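Local coordinates for protein gene product PA4716 (Pseudomonas aeruginosa, PDB 1U0K) that is of unknown function but probably acts as an isomerase, perhaps an epimerase, at residues Glu70-Ala75 with Thr162-Leu167; Ser116-Glu121 with Val274-Arg279. All blocks are in the same frame, centred on the assembly; numbering follows the deposited sequence.

Interaction 1. Residues Glu70-Ala75 with Thr162-Leu167; sequences EELPFA and TGLPYL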
loop_
_atom_site.group_PDB
_atom_site.type_symbol
_atom_site.label_atom_id
_atom_site.label_comp_id
_atom_site.label_asym_id
_atom_site.label_seq_id
_atom_site.Cartn_x
_atom_site.Cartn_y
_atom_site.Cartn_z
ATOM N N GLU A 70 8.894 7.947 -4.204
ATOM C CA GLU A 70 10.087 8.794 -4.150
ATOM C C GLU A 70 10.324 9.351 -2.750
ATOM O O GLU A 70 9.449 9.301 -1.897
ATOM C CB GLU A 70 9.896 9.977 -5.110
ATOM C CG GLU A 70 8.798 10.944 -4.649
ATOM C CD GLU A 70 8.198 11.774 -5.766
ATOM O OE1 GLU A 70 6.983 12.120 -5.682
ATOM O OE2 GLU A 70 8.951 12.082 -6.714
ATOM N N GLU A 71 11.493 9.948 -2.547
ATOM C CA GLU A 71 11.749 10.724 -1.345
ATOM C C GLU A 71 11.033 12.079 -1.415
ATOM O O GLU A 71 10.998 12.710 -2.472
ATOM C CB GLU A 71 13.252 10.923 -1.146
ATOM C CG GLU A 71 13.553 11.542 0.200
ATOM C CD GLU A 71 15.028 11.680 0.489
ATOM O OE1 GLU A 71 15.848 11.248 -0.347
ATOM O OE2 GLU A 71 15.343 12.213 1.567
ATOM N N LEU A 72 10.469 12.506 -0.288
ATOM C CA LEU A 72 9.839 13.813 -0.107
ATOM C C LEU A 72 10.436 14.478 1.133
ATOM O O LEU A 72 9.879 14.363 2.237
ATOM C CB LEU A 72 8.327 13.659 0.104
ATOM C CG LEU A 72 7.482 13.272 -1.109
ATOM C CD1 LEU A 72 6.035 13.283 -0.701
ATOM C CD2 LEU A 72 7.712 14.195 -2.285
ATOM N N PRO A 73 11.554 15.163 0.978
ATOM C CA PRO A 73 12.212 15.845 2.106
ATOM C C PRO A 73 11.543 17.154 2.602
ATOM O O PRO A 73 12.232 18.139 2.836
ATOM C CB PRO A 73 13.622 16.103 1.554
ATOM C CG PRO A 73 13.394 16.324 0.099
ATOM C CD PRO A 73 12.314 15.323 -0.275
ATOM N N PHE A 74 10.230 17.140 2.813
ATOM C CA PHE A 74 9.499 18.335 3.235
ATOM C C PHE A 74 8.610 18.102 4.448
ATOM O O PHE A 74 8.125 16.985 4.679
ATOM C CB PHE A 74 8.684 18.872 2.051
ATOM C CG PHE A 74 9.413 18.788 0.743
ATOM C CD1 PHE A 74 9.198 17.731 -0.126
ATOM C CD2 PHE A 74 10.357 19.746 0.404
ATOM C CE1 PHE A 74 9.888 17.646 -1.319
ATOM C CE2 PHE A 74 11.046 19.668 -0.788
ATOM C CZ PHE A 74 10.815 18.618 -1.651
ATOM N N ALA A 75 8.396 19.171 5.224
ATOM C CA ALA A 75 7.591 19.119 6.440
ATOM C C ALA A 75 6.253 18.419 6.178
ATOM O O ALA A 75 5.551 18.783 5.235
ATOM C CB ALA A 75 7.359 20.536 6.977
ATOM N N THR A 162 4.644 24.981 2.339
ATOM C CA THR A 162 5.495 25.074 3.524
ATOM C C THR A 162 6.692 24.128 3.365
ATOM O O THR A 162 7.304 23.730 4.354
ATOM C CB THR A 162 4.711 24.730 4.795
ATOM O OG1 THR A 162 4.054 23.462 4.639
ATOM C CG2 THR A 162 3.584 25.707 5.033
ATOM N N GLY A 163 7.036 23.813 2.115
ATOM C CA GLY A 163 8.088 22.864 1.775
ATOM C C GLY A 163 7.782 22.176 0.456
ATOM O O GLY A 163 8.504 22.336 -0.555
ATOM N N LEU A 164 6.668 21.447 0.461
ATOM C CA LEU A 164 6.191 20.722 -0.703
ATOM C C LEU A 164 5.026 21.515 -1.312
ATOM O O LEU A 164 3.964 21.598 -0.703
ATOM C CB LEU A 164 5.729 19.322 -0.279
ATOM C CG LEU A 164 5.235 18.355 -1.357
ATOM C CD1 LEU A 164 6.303 18.066 -2.400
ATOM C CD2 LEU A 164 4.759 17.073 -0.697
ATOM N N PRO A 165 5.225 22.101 -2.489
ATOM C CA PRO A 165 4.190 22.960 -3.092
ATOM C C PRO A 165 2.978 22.207 -3.641
ATOM O O PRO A 165 3.115 21.306 -4.469
ATOM C CB PRO A 165 4.940 23.670 -4.222
ATOM C CG PRO A 165 6.068 22.761 -4.583
ATOM C CD PRO A 165 6.424 22.018 -3.339
ATOM N N TYR A 166 1.796 22.599 -3.175
ATOM C CA TYR A 166 0.532 22.085 -3.684
ATOM C C TYR A 166 -0.169 23.159 -4.484
ATOM O O TYR A 166 -0.177 24.306 -4.084
ATOM C CB TYR A 166 -0.383 21.688 -2.534
ATOM C CG TYR A 166 0.065 20.449 -1.803
ATOM C CD1 TYR A 166 1.010 20.528 -0.788
ATOM C CD2 TYR A 166 -0.448 19.202 -2.138
ATOM C CE1 TYR A 166 1.427 19.394 -0.105
ATOM C CE2 TYR A 166 -0.035 18.056 -1.462
ATOM C CZ TYR A 166 0.905 18.162 -0.454
ATOM O OH TYR A 166 1.321 17.034 0.214
ATOM N N LEU A 167 -0.745 22.783 -5.614
ATOM C CA LEU A 167 -1.761 23.610 -6.257
ATOM C C LEU A 167 -3.043 23.355 -5.482
ATOM O O LEU A 167 -3.590 22.269 -5.528
ATOM C CB LEU A 167 -1.932 23.199 -7.721
ATOM C CG LEU A 167 -2.491 24.170 -8.775
ATOM C CD1 LEU A 167 -3.412 23.438 -9.754
ATOM C CD2 LEU A 167 -3.153 25.414 -8.189
HETATM O O HOH W 1 9.575 21.777 4.297
HETATM O O HOH W 2 5.866 20.735 3.379
#
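Phe-74 and Leu-164 cross at about a right angle, and the phenyl ring lies against the backbone of the opposite loop as much as against its side chain. Phe-74 CG stands beside its own backbone N (chi1 -39°), which brings CG to 3.8 Å from both Gly-163 C and Leu-164 N. Over one ring face sits Leu-164 CA; the other contacts spread round the ring, with Phe-74 CD1 3.7 Å from Leu-164 CD1 and Phe-74 CD2 3.3 Å from Gly-163 O, which approaches obliquely. Pro-73 CG lies 3.9 Å above the Phe-74 ring plane, offset toward the rim. Leu-164 CG is anti to the backbone N (chi1 -178°); of its methyls, CD1 lies against the ring and also near Leu-72 CD2, while CD2 meets Leu-72 CD1 at 4.0 Å. Leu-72 also approaches the side chain of Glu-48, the predicted active-site residue, so this apolar patch borders the predicted site in the diaminopimelate-epimerase-like fold of the PhzF family, where the loop leading into helix 78-90 meets the turn between strands 158-161 and 166-170. The backbones meet most closely at Phe-74 and Gly-163, whose CA atoms are 5.0 Å apart. Polar coupling here passes through two waters. One accepts from Ala-75 N and donates to Thr-162 O, which also receives Lys-105 NZ; the other donates to Ala-75 O at 2.7 Å and accepts from Leu-164 N at 3.1 Å. Thr-162 OG1 turns to Gln-124, and Phe-196 of strand 196-201 packs against Leu-164.

Interaction 2. Residues Ser116-Glu121 with Val274-Arg279; sequences SGFYAE and VQLLAR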
loop_
_atom_site.group_PDB
_atom_site.type_symbol
_atom_site.label_atom_id
_atom_site.label_comp_id
_atom_site.label_asym_id
_atom_site.label_seq_id
_atom_site.Cartn_x
_atom_site.Cartn_y
_atom_site.Cartn_z
ATOM N N SER A 116 -4.479 7.226 25.574
ATOM C CA SER A 116 -3.736 6.020 25.200
ATOM C C SER A 116 -2.481 6.325 24.363
ATOM O O SER A 116 -1.609 5.452 24.174
ATOM C CB SER A 116 -4.649 5.055 24.426
ATOM O OG SER A 116 -5.283 5.693 23.317
ATOM N N GLY A 117 -2.384 7.551 23.859
ATOM C CA GLY A 117 -1.273 7.920 23.003
ATOM C C GLY A 117 -0.701 9.288 23.297
ATOM O O GLY A 117 -0.344 9.595 24.439
ATOM N N PHE A 118 -0.592 10.090 22.246
ATOM C CA PHE A 118 0.094 11.374 22.281
ATOM C C PHE A 118 -0.655 12.411 21.461
ATOM O O PHE A 118 -1.500 12.082 20.636
ATOM C CB PHE A 118 1.526 11.233 21.724
ATOM C CG PHE A 118 2.374 10.263 22.496
ATOM C CD1 PHE A 118 2.331 8.903 22.214
ATOM C CD2 PHE A 118 3.179 10.699 23.538
ATOM C CE1 PHE A 118 3.075 8.000 22.966
ATOM C CE2 PHE A 118 3.932 9.809 24.278
ATOM C CZ PHE A 118 3.883 8.454 23.989
ATOM N N TYR A 119 -0.360 13.671 21.738
ATOM C CA TYR A 119 -0.706 14.772 20.857
ATOM C C TYR A 119 0.603 15.419 20.456
ATOM O O TYR A 119 1.417 15.753 21.310
ATOM C CB TYR A 119 -1.603 15.806 21.554
ATOM C CG TYR A 119 -2.128 16.836 20.588
ATOM C CD1 TYR A 119 -3.272 16.597 19.851
ATOM C CD2 TYR A 119 -1.456 18.034 20.391
ATOM C CE1 TYR A 119 -3.747 17.533 18.947
ATOM C CE2 TYR A 119 -1.914 18.973 19.484
ATOM C CZ TYR A 119 -3.058 18.717 18.765
ATOM O OH TYR A 119 -3.503 19.660 17.872
ATOM N N ALA A 120 0.798 15.603 19.157
ATOM C CA ALA A 120 2.005 16.206 18.631
ATOM C C ALA A 120 1.671 17.386 17.729
ATOM O O ALA A 120 0.652 17.388 17.039
ATOM C CB ALA A 120 2.815 15.172 17.873
ATOM N N GLU A 121 2.548 18.382 17.734
ATOM C CA GLU A 121 2.375 19.582 16.931
ATOM C C GLU A 121 3.699 20.030 16.346
ATOM O O GLU A 121 4.748 19.859 16.956
ATOM C CB GLU A 121 1.810 20.679 17.824
ATOM C CG GLU A 121 1.500 21.994 17.149
ATOM C CD GLU A 121 1.033 23.003 18.176
ATOM O OE1 GLU A 121 -0.114 22.877 18.650
ATOM O OE2 GLU A 121 1.826 23.897 18.540
ATOM N N VAL A 274 -1.782 10.986 18.044
ATOM C CA VAL A 274 -0.984 9.892 17.513
ATOM C C VAL A 274 -1.115 8.677 18.416
ATOM O O VAL A 274 -1.021 8.791 19.629
ATOM C CB VAL A 274 0.506 10.285 17.408
ATOM C CG1 VAL A 274 1.318 9.128 16.835
ATOM C CG2 VAL A 274 0.675 11.556 16.564
ATOM N N GLN A 275 -1.344 7.516 17.807
ATOM C CA GLN A 275 -1.387 6.249 18.514
ATOM C C GLN A 275 -0.256 5.349 18.046
ATOM O O GLN A 275 0.071 5.334 16.870
ATOM C CB GLN A 275 -2.710 5.536 18.232
ATOM C CG GLN A 275 -3.938 6.382 18.493
ATOM C CD GLN A 275 -4.021 6.905 19.921
ATOM O OE1 GLN A 275 -3.806 6.165 20.882
ATOM N NE2 GLN A 275 -4.333 8.182 20.057
ATOM N N LEU A 276 0.302 4.573 18.967
ATOM C CA LEU A 276 1.330 3.586 18.654
ATOM C C LEU A 276 0.678 2.200 18.619
ATOM O O LEU A 276 0.035 1.789 19.581
ATOM C CB LEU A 276 2.440 3.631 19.694
ATOM C CG LEU A 276 3.538 4.681 19.533
ATOM C CD1 LEU A 276 2.974 6.082 19.601
ATOM C CD2 LEU A 276 4.592 4.476 20.610
ATOM N N LEU A 277 0.827 1.500 17.505
ATOM C CA LEU A 277 0.126 0.229 17.283
ATOM C C LEU A 277 0.984 -1.023 17.418
ATOM O O LEU A 277 0.488 -2.041 17.904
ATOM C CB LEU A 277 -0.517 0.224 15.897
ATOM C CG LEU A 277 -1.902 0.858 15.784
ATOM C CD1 LEU A 277 -1.943 2.326 16.151
ATOM C CD2 LEU A 277 -2.420 0.640 14.370
ATOM N N ALA A 278 2.228 -0.981 16.951
ATOM C CA ALA A 278 3.089 -2.164 16.920
ATOM C C ALA A 278 4.552 -1.786 16.915
ATOM O O ALA A 278 4.946 -0.747 16.371
ATOM C CB ALA A 278 2.791 -3.017 15.697
ATOM N N ARG A 279 5.360 -2.628 17.538
ATOM C CA ARG A 279 6.806 -2.533 17.539
ATOM C C ARG A 279 7.361 -3.774 16.838
ATOM O O ARG A 279 7.108 -4.893 17.281
ATOM C CB ARG A 279 7.335 -2.496 18.983
ATOM C CG ARG A 279 8.843 -2.392 19.115
ATOM C CD ARG A 279 9.354 -2.584 20.546
ATOM N NE ARG A 279 9.070 -3.943 21.015
ATOM C CZ ARG A 279 8.216 -4.263 21.983
ATOM N NH1 ARG A 279 7.515 -3.334 22.626
ATOM N NH2 ARG A 279 8.042 -5.544 22.300
HETATM O O HOH W 3 -0.359 4.896 21.737
#
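Phe-118 and Val-274 form an antiparallel hydrogen-bonded pair, and their two backbone bonds mark the tight part of this contact. Phe-118 N reaches Val-274 O at 3.0 Å, with an N-H...O angle of 154°. In return Val-274 N donates to Phe-118 O at 2.8 Å. Both side chains point to the same face of the sheet, where helix 78-90 covers them through Ala-84. The Phe-118 ring has Val-274 O at its edge, and its CE1 touches Leu-276 CD1 at 3.9 Å, the two side chains crossing obliquely; His-87 meets the ring from the helix. Ala-120 adds a lighter touch, CB to Val-274 CG2. Strands 117-129 and 267-282 are neighbouring antiparallel strands of the diaminopimelate-epimerase-like fold of this family. The segments run at 142° to each other, and while backbone pairing continues on one side from Ala-120 to Gly-272, they diverge toward Ser-116 and Leu-276. The separation shows at Leu-276, whose N is linked to Ser-116 O through a water, 2.9 Å and 2.8 Å away respectively, in place of a direct backbone bond. At this looser end Gln-275 bends at chi2 (-58°) and brings its amide back toward exposed Ser-116, whose OG donates to Gln-275 OE1 at 2.9 Å, tilted from the carbonyl plane; Gln-275 NE2 is held by Ala-14 O. Gly-117 lies between, its CA making a CA-H...O contact with Val-274 O at 3.5 Å. Farther on, a classic beta bulge sets Leu-277 and Ala-278 together against the single residue Gln-9 of strand 6-12, and Ala-278 and Arg-279 pair with a strand of the second subunit, carrying the sheet across the interface.

How the interactions relate
From the N terminus, the chain first supplies 70-75, in the loop before helix 78-90, and then 116-121 on strand 117-129. Interaction 1 closes when 162-167 returns to the first of these, a loop of 86 intervening residues; interaction 2 closes only when 274-279 arrives, after 152. Because 116-121 lies inside the first loop and 274-279 beyond it, the contacts cross and do not nest. Their centres are 23 Å apart and their nearest atoms about 10 Å, so they do not touch. Interaction 1 joins two loops near the predicted active site, whereas interaction 2 pairs strands 117-129 and 267-282, the latter reaching the second subunit.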